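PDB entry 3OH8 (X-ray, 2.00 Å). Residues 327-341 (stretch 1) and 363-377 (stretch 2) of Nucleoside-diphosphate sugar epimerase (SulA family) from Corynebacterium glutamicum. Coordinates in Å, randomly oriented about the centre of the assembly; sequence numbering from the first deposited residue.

Stretch 1, residues 327-341: GGKFGDGTSWFSWIA
Stretch 2 363-377: NAVAPNPVSNADMTK

The two stretches run antiparallel, with Gly333 beside Ala373, Trp336 beside Ser371, Phe337 beside Val370 and Ile340 beside Val365 (CA-CA 4.4, 4.7, 5.4 and 4.8 Å). Phe337 and Val370 form the hydrogen-bonded pair: Phe337 N donates to Val370 O at 2.7 Å, while the return bond from Val370 N to Phe337 O is weak at 3.4 Å. Their side chains share one face of this short sheet; those of Trp336 and Ser371 share the other.

Phe337 (phi/psi -97/112°) is t with chi2 55°, which places its ring beneath the selenium of selenomethionine Met375: SE lies 3.9 Å from the ring centroid, 14° off the normal. Met375 reaches it through a t, t, p chain, and Val370 CG2 (chi1 m) approaches the ring edge.

Trp339 (-125/159°) has its CA-CB bond pointing away, yet chi1 of 65° (p) and chi2 of -85° bring the indole back to stretch 2. There NE1 donates to Asn368 O at 2.8 Å, and Ala366 CB sits over the six-membered ring, 3.4 Å from its centroid. The backbones of the same two residues are also joined, Ala366 N donating to Trp339 O at 2.9 Å; a water accepts from Trp339 N (3.2 Å) and donates to Ala366 O (3.0 Å). Ile340, t at both chi angles, extends CD1 to 4.2 Å from Ala364 CB.

Trp336 (m, chi2 101°) lays CE3 4.2 Å from Pro369 CB, with Pro369 O at the ring edge.

Beyond the strands, a type II' turn from Phe330 to Gly333, closed by Gly333 N donating to Phe330 O at 2.9 Å, brings Gly333 beside the start of the helix at 372-377. Ser371 (p) caps it, OG accepting from Asp374 N at 2.9 Å. Stretch 1 supplies further acceptors: Ser335 O for Asn372 N (2.7 Å) and Gly333 O for Ala373 N (3.0 Å). At Gly333 (80/-3°), a CB would lie only 3.1 Å from Ala373 CB.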

# COMPACT_ATOMS: atom_id res chain seq x y z
N GLY A 327 -3.75 -15.43 -21.72
CA GLY A 327 -4.01 -16.70 -21.07
C GLY A 327 -3.00 -17.76 -21.46
O GLY A 327 -2.81 -18.04 -22.64
N GLY A 328 -2.36 -18.36 -20.47
CA GLY A 328 -1.35 -19.38 -20.72
C GLY A 328 0.05 -18.80 -20.80
O GLY A 328 0.23 -17.58 -20.89
N LYS A 329 1.04 -19.67 -20.79
CA LYS A 329 2.44 -19.26 -20.78
C LYS A 329 2.90 -18.69 -22.12
O LYS A 329 2.48 -19.14 -23.19
CB LYS A 329 3.31 -20.42 -20.31
CG LYS A 329 4.60 -20.62 -21.07
CD LYS A 329 4.75 -22.09 -21.43
CE LYS A 329 6.21 -22.46 -21.61
NZ LYS A 329 6.36 -23.90 -21.94
N PHE A 330 3.78 -17.68 -22.06
CA PHE A 330 4.23 -16.97 -23.25
C PHE A 330 5.56 -17.51 -23.80
O PHE A 330 6.58 -17.51 -23.10
CB PHE A 330 4.33 -15.47 -22.96
CG PHE A 330 4.48 -14.60 -24.19
CD1 PHE A 330 3.42 -13.83 -24.64
CD2 PHE A 330 5.68 -14.56 -24.88
CE1 PHE A 330 3.55 -13.02 -25.77
CE2 PHE A 330 5.82 -13.75 -26.02
CZ PHE A 330 4.75 -12.99 -26.46
N GLY A 331 5.54 -17.95 -25.05
CA GLY A 331 6.73 -18.48 -25.69
C GLY A 331 7.45 -19.52 -24.84
O GLY A 331 6.85 -20.51 -24.43
N ASP A 332 8.74 -19.27 -24.60
CA ASP A 332 9.62 -20.08 -23.74
C ASP A 332 9.09 -20.33 -22.32
O ASP A 332 9.33 -21.39 -21.74
CB ASP A 332 10.96 -19.35 -23.58
CG ASP A 332 12.12 -20.14 -24.10
OD1 ASP A 332 11.94 -21.34 -24.40
OD2 ASP A 332 13.23 -19.57 -24.21
N GLY A 333 8.43 -19.33 -21.77
CA GLY A 333 8.11 -19.32 -20.35
C GLY A 333 9.30 -18.90 -19.51
O GLY A 333 9.19 -18.78 -18.29
N THR A 334 10.45 -18.66 -20.14
CA THR A 334 11.66 -18.34 -19.37
C THR A 334 11.84 -16.85 -19.05
O THR A 334 12.79 -16.48 -18.37
CB THR A 334 12.96 -18.83 -20.07
OG1 THR A 334 13.17 -18.08 -21.28
CG2 THR A 334 12.88 -20.32 -20.38
N SER A 335 10.95 -16.00 -19.55
CA SER A 335 11.02 -14.56 -19.29
C SER A 335 10.92 -14.26 -17.80
O SER A 335 10.02 -14.77 -17.13
CB SER A 335 9.90 -13.83 -20.03
OG SER A 335 10.22 -13.69 -21.40
N TRP A 336 11.82 -13.43 -17.29
CA TRP A 336 11.85 -13.11 -15.87
C TRP A 336 10.91 -11.96 -15.55
O TRP A 336 11.02 -10.87 -16.12
CB TRP A 336 13.27 -12.77 -15.40
CG TRP A 336 14.22 -13.94 -15.32
CD1 TRP A 336 15.18 -14.29 -16.23
CD2 TRP A 336 14.29 -14.91 -14.27
NE1 TRP A 336 15.86 -15.40 -15.80
CE2 TRP A 336 15.32 -15.81 -14.61
CE3 TRP A 336 13.58 -15.11 -13.08
CZ2 TRP A 336 15.67 -16.89 -13.80
CZ3 TRP A 336 13.93 -16.19 -12.27
CH2 TRP A 336 14.96 -17.06 -12.64
N PHE A 337 9.99 -12.22 -14.63
CA PHE A 337 8.97 -11.25 -14.23
C PHE A 337 9.47 -10.55 -12.96
O PHE A 337 9.58 -11.17 -11.91
CB PHE A 337 7.65 -11.99 -13.98
CG PHE A 337 6.51 -11.08 -13.61
CD1 PHE A 337 6.15 -10.03 -14.44
CD2 PHE A 337 5.78 -11.30 -12.45
CE1 PHE A 337 5.09 -9.20 -14.10
CE2 PHE A 337 4.73 -10.47 -12.11
CZ PHE A 337 4.38 -9.42 -12.94
N SER A 338 9.78 -9.27 -13.09
CA SER A 338 10.31 -8.48 -11.99
C SER A 338 9.16 -7.75 -11.28
O SER A 338 8.60 -6.77 -11.81
CB SER A 338 11.34 -7.49 -12.55
OG SER A 338 11.76 -6.55 -11.58
N TRP A 339 8.79 -8.25 -10.11
CA TRP A 339 7.54 -7.85 -9.44
C TRP A 339 7.82 -7.36 -8.03
O TRP A 339 8.85 -7.69 -7.45
CB TRP A 339 6.60 -9.05 -9.34
CG TRP A 339 7.15 -10.12 -8.45
CD1 TRP A 339 8.02 -11.11 -8.80
CD2 TRP A 339 6.90 -10.29 -7.04
NE1 TRP A 339 8.32 -11.89 -7.71
CE2 TRP A 339 7.65 -11.41 -6.61
CE3 TRP A 339 6.13 -9.60 -6.10
CZ2 TRP A 339 7.64 -11.86 -5.28
CZ3 TRP A 339 6.12 -10.05 -4.78
CH2 TRP A 339 6.87 -11.18 -4.39
N ILE A 340 6.89 -6.59 -7.48
CA ILE A 340 6.93 -6.24 -6.06
C ILE A 340 5.50 -6.06 -5.54
O ILE A 340 4.63 -5.56 -6.24
CB ILE A 340 7.77 -4.95 -5.83
CG1 ILE A 340 7.89 -4.67 -4.32
CG2 ILE A 340 7.16 -3.76 -6.61
CD1 ILE A 340 8.92 -3.60 -3.95
N ALA A 341 5.25 -6.52 -4.31
CA ALA A 341 3.93 -6.35 -3.71
C ALA A 341 3.74 -4.87 -3.46
O ALA A 341 4.71 -4.17 -3.12
CB ALA A 341 3.84 -7.13 -2.40
N ASN A 363 16.70 -0.60 -6.50
CA ASN A 363 15.80 -1.55 -7.15
C ASN A 363 14.65 -1.87 -6.20
O ASN A 363 14.85 -2.54 -5.18
CB ASN A 363 16.52 -2.85 -7.55
CG ASN A 363 17.46 -2.66 -8.75
OD1 ASN A 363 18.28 -3.54 -9.05
ND2 ASN A 363 17.33 -1.55 -9.45
N ALA A 364 13.45 -1.38 -6.50
CA ALA A 364 12.30 -1.70 -5.66
C ALA A 364 11.59 -2.89 -6.26
O ALA A 364 10.63 -2.74 -7.01
CB ALA A 364 11.36 -0.51 -5.54
N VAL A 365 12.11 -4.07 -5.95
CA VAL A 365 11.61 -5.33 -6.46
C VAL A 365 11.70 -6.32 -5.32
O VAL A 365 12.55 -6.19 -4.45
CB VAL A 365 12.49 -5.86 -7.64
CG1 VAL A 365 12.53 -4.83 -8.78
CG2 VAL A 365 13.90 -6.19 -7.14
N ALA A 366 10.81 -7.31 -5.30
CA ALA A 366 10.93 -8.38 -4.31
C ALA A 366 12.23 -9.14 -4.56
O ALA A 366 12.72 -9.17 -5.68
CB ALA A 366 9.71 -9.31 -4.39
N PRO A 367 12.79 -9.75 -3.50
CA PRO A 367 14.02 -10.55 -3.58
C PRO A 367 13.92 -11.68 -4.62
O PRO A 367 14.96 -12.12 -5.10
CB PRO A 367 14.14 -11.16 -2.18
CG PRO A 367 13.38 -10.25 -1.28
CD PRO A 367 12.29 -9.61 -2.11
N ASN A 368 12.71 -12.13 -4.95
CA ASN A 368 12.53 -13.32 -5.78
C ASN A 368 11.75 -13.13 -7.08
O ASN A 368 10.55 -13.43 -7.13
CB ASN A 368 11.86 -14.44 -4.95
CG ASN A 368 12.73 -14.91 -3.80
OD1 ASN A 368 13.86 -15.37 -4.00
ND2 ASN A 368 12.22 -14.78 -2.59
N PRO A 369 12.42 -12.66 -8.14
CA PRO A 369 11.74 -12.62 -9.44
C PRO A 369 11.39 -14.04 -9.91
O PRO A 369 12.08 -14.98 -9.51
CB PRO A 369 12.76 -11.95 -10.37
CG PRO A 369 14.09 -12.16 -9.69
CD PRO A 369 13.81 -12.19 -8.21
N VAL A 370 10.34 -14.21 -10.71
CA VAL A 370 9.93 -15.54 -11.15
C VAL A 370 9.81 -15.62 -12.66
O VAL A 370 9.66 -14.59 -13.33
CB VAL A 370 8.56 -15.95 -10.53
CG1 VAL A 370 8.65 -15.96 -8.99
CG2 VAL A 370 7.47 -15.02 -10.99
N SER A 371 9.85 -16.84 -13.19
CA SER A 371 9.68 -17.05 -14.63
C SER A 371 8.23 -16.85 -15.06
O SER A 371 7.31 -17.05 -14.26
CB SER A 371 10.12 -18.47 -15.01
OG SER A 371 9.20 -19.43 -14.50
N ASN A 372 8.03 -16.44 -16.30
CA ASN A 372 6.69 -16.36 -16.86
C ASN A 372 5.92 -17.67 -16.63
O ASN A 372 4.74 -17.67 -16.28
CB ASN A 372 6.76 -16.03 -18.36
CG ASN A 372 5.44 -16.32 -19.09
OD1 ASN A 372 4.49 -15.53 -19.03
ND2 ASN A 372 5.39 -17.45 -19.79
N ALA A 373 6.60 -18.80 -16.84
CA ALA A 373 5.99 -20.11 -16.62
C ALA A 373 5.51 -20.26 -15.18
O ALA A 373 4.41 -20.75 -14.93
CB ALA A 373 6.98 -21.22 -16.97
N ASP A 374 6.32 -19.82 -14.23
CA ASP A 374 5.95 -19.97 -12.82
C ASP A 374 4.80 -19.05 -12.41
O ASP A 374 3.89 -19.48 -11.70
CB ASP A 374 7.17 -19.80 -11.91
CG ASP A 374 8.05 -21.03 -11.88
OD1 ASP A 374 7.54 -22.13 -12.17
OD2 ASP A 374 9.25 -20.90 -11.58
N MSE A 375 4.84 -17.81 -12.89
CA MSE A 375 3.77 -16.85 -12.64
C MSE A 375 2.45 -17.42 -13.15
O MSE A 375 1.40 -17.26 -12.53
CB MSE A 375 4.06 -15.52 -13.34
CG MSE A 375 2.92 -14.52 -13.30
SE MSE A 375 3.16 -13.14 -14.45
CE MSE A 375 2.65 -13.87 -16.01
N THR A 376 2.52 -18.07 -14.31
CA THR A 376 1.35 -18.66 -14.95
C THR A 376 0.69 -19.70 -14.05
O THR A 376 -0.51 -19.64 -13.81
CB THR A 376 1.73 -19.30 -16.31
OG1 THR A 376 2.24 -18.29 -17.19
CG2 THR A 376 0.54 -19.98 -16.95
N LYS A 377 1.49 -20.64 -13.56
CA LYS A 377 0.99 -21.69 -12.67
C LYS A 377 0.36 -21.09 -11.42
O LYS A 377 -0.75 -21.46 -11.03
CB LYS A 377 2.13 -22.62 -12.27
O HOH W 1 10.97 -9.51 -8.14